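Local coordinates for protein butyryl-CoA dehydrogenase (Marinomonas mediterranea, PDB 6CXT) that is a flavoprotein of the acyl-CoA dehydrogenase family, modelled here with bound flavin-adenine dinucleotide, at residues L150-K154 and N210-F214; A183-P187 and I219-L225. One frame throughout, in Å; residues are numbered along the deposited sequence.

Contact 1: L150-K154 and N210-F214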
loop_
_atom_site.group_PDB
_atom_site.type_symbol
_atom_site.label_atom_id
_atom_site.label_comp_id
_atom_site.label_asym_id
_atom_site.label_seq_id
_atom_site.Cartn_x
_atom_site.Cartn_y
_atom_site.Cartn_z
ATOM N N LEU B 150 20.601 -30.643 30.226
ATOM C CA LEU B 150 19.777 -29.949 29.211
ATOM C C LEU B 150 19.287 -30.959 28.202
ATOM O O LEU B 150 20.058 -31.827 27.727
ATOM C CB LEU B 150 20.585 -28.848 28.536
ATOM C CG LEU B 150 20.528 -27.451 29.158
ATOM C CD1 LEU B 150 21.258 -27.327 30.506
ATOM C CD2 LEU B 150 21.057 -26.418 28.170
ATOM N N ASN B 151 17.997 -30.875 27.898
ATOM C CA ASN B 151 17.418 -31.779 27.003
ATOM C C ASN B 151 16.419 -31.083 26.067
ATOM O O ASN B 151 15.434 -30.536 26.544
ATOM C CB ASN B 151 16.704 -32.845 27.799
ATOM C CG ASN B 151 16.641 -34.137 27.063
ATOM O OD1 ASN B 151 17.657 -34.815 26.862
ATOM N ND2 ASN B 151 15.442 -34.485 26.622
ATOM N N GLY B 152 16.641 -31.144 24.749
ATOM C CA GLY B 152 15.584 -30.653 23.807
ATOM C C GLY B 152 16.202 -30.306 22.450
ATOM O O GLY B 152 17.432 -30.311 22.302
ATOM N N GLY B 153 15.337 -30.029 21.467
ATOM C CA GLY B 153 15.771 -29.591 20.088
ATOM C C GLY B 153 15.534 -28.078 19.886
ATOM O O GLY B 153 14.567 -27.517 20.410
ATOM N N LYS B 154 16.449 -27.417 19.189
ATOM C CA LYS B 154 16.312 -26.019 18.865
ATOM C C LYS B 154 16.278 -26.010 17.322
ATOM O O LYS B 154 17.088 -26.699 16.680
ATOM C CB LYS B 154 17.456 -25.183 19.475
ATOM C CG LYS B 154 17.387 -25.021 21.014
ATOM C CD LYS B 154 16.008 -24.536 21.514
ATOM C CE LYS B 154 16.081 -23.993 22.947
ATOM N NZ LYS B 154 14.716 -23.529 23.379
ATOM N N ASN B 210 20.585 -24.027 11.263
ATOM C CA ASN B 210 20.590 -25.456 11.536
ATOM C C ASN B 210 19.654 -25.869 12.664
ATOM O O ASN B 210 19.428 -25.122 13.613
ATOM C CB ASN B 210 22.023 -25.875 12.048
ATOM C CG ASN B 210 23.128 -25.394 11.165
ATOM O OD1 ASN B 210 23.595 -24.270 11.323
ATOM N ND2 ASN B 210 23.578 -26.254 10.234
ATOM N N GLN B 211 19.216 -27.111 12.585
ATOM C CA GLN B 211 18.597 -27.773 13.745
ATOM C C GLN B 211 19.753 -28.222 14.701
ATOM O O GLN B 211 20.791 -28.724 14.226
ATOM C CB GLN B 211 17.827 -28.978 13.237
ATOM C CG GLN B 211 16.912 -29.577 14.277
ATOM C CD GLN B 211 15.813 -30.343 13.614
ATOM O OE1 GLN B 211 16.068 -31.315 12.899
ATOM N NE2 GLN B 211 14.579 -29.888 13.806
ATOM N N VAL B 212 19.546 -28.025 16.001
ATOM C CA VAL B 212 20.541 -28.432 17.004
ATOM C C VAL B 212 19.746 -29.189 18.056
ATOM O O VAL B 212 18.687 -28.693 18.499
ATOM C CB VAL B 212 21.300 -27.264 17.667
ATOM C CG1 VAL B 212 22.388 -27.825 18.632
ATOM C CG2 VAL B 212 21.978 -26.343 16.619
ATOM N N PHE B 213 20.207 -30.407 18.390
ATOM C CA PHE B 213 19.545 -31.237 19.435
ATOM C C PHE B 213 20.483 -31.370 20.661
ATOM O O PHE B 213 21.711 -31.487 20.509
ATOM C CB PHE B 213 19.060 -32.606 18.897
ATOM C CG PHE B 213 18.064 -33.283 19.830
ATOM C CD1 PHE B 213 16.679 -32.991 19.757
ATOM C CD2 PHE B 213 18.498 -34.190 20.861
ATOM C CE1 PHE B 213 15.763 -33.592 20.651
ATOM C CE2 PHE B 213 17.569 -34.779 21.752
ATOM C CZ PHE B 213 16.213 -34.476 21.648
ATOM N N PHE B 214 19.897 -31.286 21.852
ATOM C CA PHE B 214 20.651 -31.400 23.106
ATOM C C PHE B 214 20.091 -32.636 23.771
ATOM O O PHE B 214 18.923 -32.666 24.206
ATOM C CB PHE B 214 20.472 -30.146 23.940
ATOM C CG PHE B 214 21.010 -28.904 23.284
ATOM C CD1 PHE B 214 22.359 -28.545 23.394
ATOM C CD2 PHE B 214 20.150 -28.074 22.529
ATOM C CE1 PHE B 214 22.883 -27.395 22.806
ATOM C CE2 PHE B 214 20.671 -26.911 21.924
ATOM C CZ PHE B 214 22.021 -26.565 22.049
#

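Contact 2: A183-P187 and I219-L225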
loop_
_atom_site.group_PDB
_atom_site.type_symbol
_atom_site.label_atom_id
_atom_site.label_comp_id
_atom_site.label_asym_id
_atom_site.label_seq_id
_atom_site.Cartn_x
_atom_site.Cartn_y
_atom_site.Cartn_z
ATOM N N ALA B 183 18.806 -19.079 30.984
ATOM C CA ALA B 183 19.770 -19.002 29.909
ATOM C C ALA B 183 21.069 -19.690 30.292
ATOM O O ALA B 183 21.577 -19.498 31.417
ATOM C CB ALA B 183 20.047 -17.551 29.565
ATOM N N PHE B 184 21.633 -20.435 29.341
ATOM C CA PHE B 184 22.896 -21.169 29.565
ATOM C C PHE B 184 23.800 -20.994 28.348
ATOM O O PHE B 184 23.307 -20.941 27.217
ATOM C CB PHE B 184 22.581 -22.675 29.637
ATOM C CG PHE B 184 21.713 -23.062 30.799
ATOM C CD1 PHE B 184 22.282 -23.310 32.070
ATOM C CD2 PHE B 184 20.335 -23.215 30.632
ATOM C CE1 PHE B 184 21.474 -23.696 33.132
ATOM C CE2 PHE B 184 19.512 -23.592 31.697
ATOM C CZ PHE B 184 20.097 -23.851 32.955
ATOM N N VAL B 185 25.095 -20.899 28.575
ATOM C CA VAL B 185 26.085 -20.986 27.501
ATOM C C VAL B 185 26.518 -22.440 27.446
ATOM O O VAL B 185 27.011 -22.973 28.453
ATOM C CB VAL B 185 27.307 -20.114 27.797
ATOM C CG1 VAL B 185 28.395 -20.317 26.736
ATOM C CG2 VAL B 185 26.917 -18.646 27.877
ATOM N N VAL B 186 26.306 -23.104 26.311
ATOM C CA VAL B 186 26.547 -24.537 26.180
ATOM C C VAL B 186 27.728 -24.710 25.211
ATOM O O VAL B 186 27.574 -24.444 24.009
ATOM C CB VAL B 186 25.311 -25.289 25.697
ATOM C CG1 VAL B 186 25.576 -26.794 25.557
ATOM C CG2 VAL B 186 24.132 -25.033 26.627
ATOM N N PRO B 187 28.879 -25.143 25.696
ATOM C CA PRO B 187 29.978 -25.345 24.762
ATOM C C PRO B 187 29.674 -26.448 23.738
ATOM O O PRO B 187 29.027 -27.404 24.038
ATOM C CB PRO B 187 31.160 -25.700 25.666
ATOM C CG PRO B 187 30.759 -25.271 27.020
ATOM C CD PRO B 187 29.273 -25.383 27.079
ATOM N N ILE B 219 26.026 -29.655 31.841
ATOM C CA ILE B 219 26.956 -28.538 31.941
ATOM C C ILE B 219 27.056 -28.015 33.390
ATOM O O ILE B 219 26.073 -28.069 34.146
ATOM C CB ILE B 219 26.537 -27.340 31.024
ATOM C CG1 ILE B 219 25.122 -26.901 31.389
ATOM C CG2 ILE B 219 26.553 -27.731 29.522
ATOM C CD1 ILE B 219 24.742 -25.602 30.722
ATOM N N HIS B 220 28.209 -27.457 33.710
ATOM C CA HIS B 220 28.427 -26.908 35.028
ATOM C C HIS B 220 27.564 -25.667 35.201
ATOM O O HIS B 220 27.364 -24.909 34.254
ATOM C CB HIS B 220 29.885 -26.554 35.240
ATOM C CG HIS B 220 30.205 -26.260 36.667
ATOM N ND1 HIS B 220 30.349 -24.980 37.150
ATOM C CD2 HIS B 220 30.348 -27.084 37.735
ATOM C CE1 HIS B 220 30.589 -25.026 38.449
ATOM N NE2 HIS B 220 30.595 -26.291 38.828
ATOM N N LYS B 221 27.063 -25.465 36.412
ATOM C CA LYS B 221 26.217 -24.313 36.721
ATOM C C LYS B 221 26.875 -22.964 36.450
ATOM O O LYS B 221 26.152 -22.006 36.214
ATOM C CB LYS B 221 25.711 -24.368 38.169
ATOM C CG LYS B 221 26.810 -24.090 39.185
ATOM C CD LYS B 221 26.257 -24.105 40.596
ATOM C CE LYS B 221 27.388 -23.903 41.592
ATOM N NZ LYS B 221 26.834 -24.008 42.964
ATOM N N ASP B 222 28.207 -22.863 36.453
ATOM C CA ASP B 222 28.852 -21.595 36.128
ATOM C C ASP B 222 28.600 -21.163 34.664
ATOM O O ASP B 222 28.952 -20.062 34.289
ATOM C CB ASP B 222 30.368 -21.655 36.339
ATOM C CG ASP B 222 30.768 -21.846 37.826
ATOM O OD1 ASP B 222 29.897 -21.804 38.749
ATOM O OD2 ASP B 222 31.982 -22.053 38.059
ATOM N N TYR B 223 28.079 -22.065 33.843
ATOM C CA TYR B 223 27.689 -21.717 32.458
ATOM C C TYR B 223 26.307 -21.050 32.358
ATOM O O TYR B 223 25.957 -20.566 31.269
ATOM C CB TYR B 223 27.752 -22.958 31.530
ATOM C CG TYR B 223 29.167 -23.287 31.125
ATOM C CD1 TYR B 223 29.868 -22.466 30.239
ATOM C CD2 TYR B 223 29.836 -24.413 31.674
ATOM C CE1 TYR B 223 31.184 -22.731 29.895
ATOM C CE2 TYR B 223 31.154 -24.703 31.319
ATOM C CZ TYR B 223 31.814 -23.876 30.431
ATOM O OH TYR B 223 33.099 -24.161 30.101
ATOM N N ALA B 224 25.532 -21.031 33.457
ATOM C CA ALA B 224 24.251 -20.295 33.492
ATOM C C ALA B 224 24.522 -18.809 33.365
ATOM O O ALA B 224 25.494 -18.282 33.921
ATOM C CB ALA B 224 23.421 -20.608 34.743
ATOM N N LEU B 225 23.671 -18.145 32.576
ATOM C CA LEU B 225 23.661 -16.692 32.484
ATOM C C LEU B 225 22.552 -16.184 33.418
ATOM O O LEU B 225 21.374 -16.567 33.275
ATOM C CB LEU B 225 23.351 -16.284 31.043
ATOM C CG LEU B 225 24.447 -15.777 30.129
ATOM C CD1 LEU B 225 25.813 -16.369 30.451
ATOM C CD2 LEU B 225 24.028 -15.934 28.670
HETATM O O HOH W 1 18.818 -17.183 33.307
#

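Contact 1: L150-K154 and N210-F214
Strands 147-158 and 209-220 pair antiparallel here, at the centre of a four-stranded antiparallel sheet in the middle domain, with Gly152 facing Phe214 and Lys154 facing Val212. The axes of the two segments come within 4.6 Å and run nearly antiparallel. Each of these two pairs is closed by two backbone N-H...O hydrogen bonds. Around Gly152, its N donates to Phe214 O at 2.8 Å and its O accepts from Phe214 N; around Lys154, the bond from its N to Val212 O is nearly straight, 174° at the hydrogen, and the carbonyl returns one from Val212 N. Between them, Gly153 and Phe213 form a non-hydrogen-bonded pair whose CA atoms lie only 4.2 Å apart. The Phe213 ring is folded back across the neighbouring strand: CG stands anti to the backbone N (chi1 -164°), and CD1 reaches Gly153 CA at 3.5 Å while one face lies against the Gly152 peptide. Lacking a side chain, Gly153 leaves room for this ring, and Gly152 adopts a positive phi (158°), a conformation favoured by glycine.

In the acyl-CoA dehydrogenase fold the middle domain is a beta domain, and this sheet packs against a second one that contains strands 165-171 and 181-187. Lys154, Val212 and Phe214 project from the face turned that way; Phe214 meets Val168 and Val186. Lys154 CG touches the edge of the Phe214 ring at CE2, 3.9 Å away, the two side chains crossing at about a right angle. A bend at chi2 then leads the amine away to a salt bridge with Glu127 and to the carbonyls of Ile125 and Tyr169, with the lysine side chain about 6 Å from a bound FAD at nearest atoms.

Contact 2: A183-P187 and I219-L225
Pro187 lies over one face of the Tyr223 ring, its CG 4.1 Å from the ring centroid and 25° off the normal, a CH-pi contact displaced toward the rim at CZ. Val185 CB lies 4.2 Å from Tyr223 CD1 and Val185 O stands oblique to the ring, while the tyrosine hydroxyl is hydrogen-bonded to Gln109. Phe184 and Ile219 meet obliquely: Ile219 CG1 sits between its backbone N and carbonyl carbon (chi1 57°), which carries CD1 to within 3.6 Å of Phe184 CD1, while Ala224 CB approaches the same ring atom. Tyr148 makes an edge-to-face contact with that phenylalanine. Val185 CG2 packs on Leu225 CD1 at 3.6 Å, and Leu106 of helix 104-114 touches both side chains.

The backbone supplies two hydrogen bonds, Leu225 N to Ala183 O at 2.7 Å, with the donor above the carbonyl plane, and Val185 N to Tyr223 O, almost straight at 178°. A water extends the pairing by accepting from Ala183 N and donating to Leu225 O. Just before this short edge strand, the 3-10 segment 221-223 turns the chain. These bonds fix residues 183-185, whereas from Val185 O onward none joins the segments: that oxygen, 3.2 Å from Tyr223 CB, is buried without a polar partner, so Val186 and Pro187 meet segment 219-225 through apolar contacts, probably at some cost for the buried oxygen.

How the contacts relate
From the N terminus, the chain passes first through 150-154, then 183-187, then 210-214, and last, among these segments, 219-225. Contact 1 closes a loop of 55 residues and contact 2 one of 31; because their segments alternate, the loops cross and neither nests in the other. Strand 209-220 serves both: its early part pairs within the antiparallel sheet, and its last residues lead into the turn and short strand 224-225 that join the edge of the mixed sheet. The centres lie 15 Å apart, yet the contacts touch between the sheets, where Leu150 CD2 meets Val186 CG2 at 3.7 Å and Leu150 CD1 meets Ile219 CD1 at 3.9 Å.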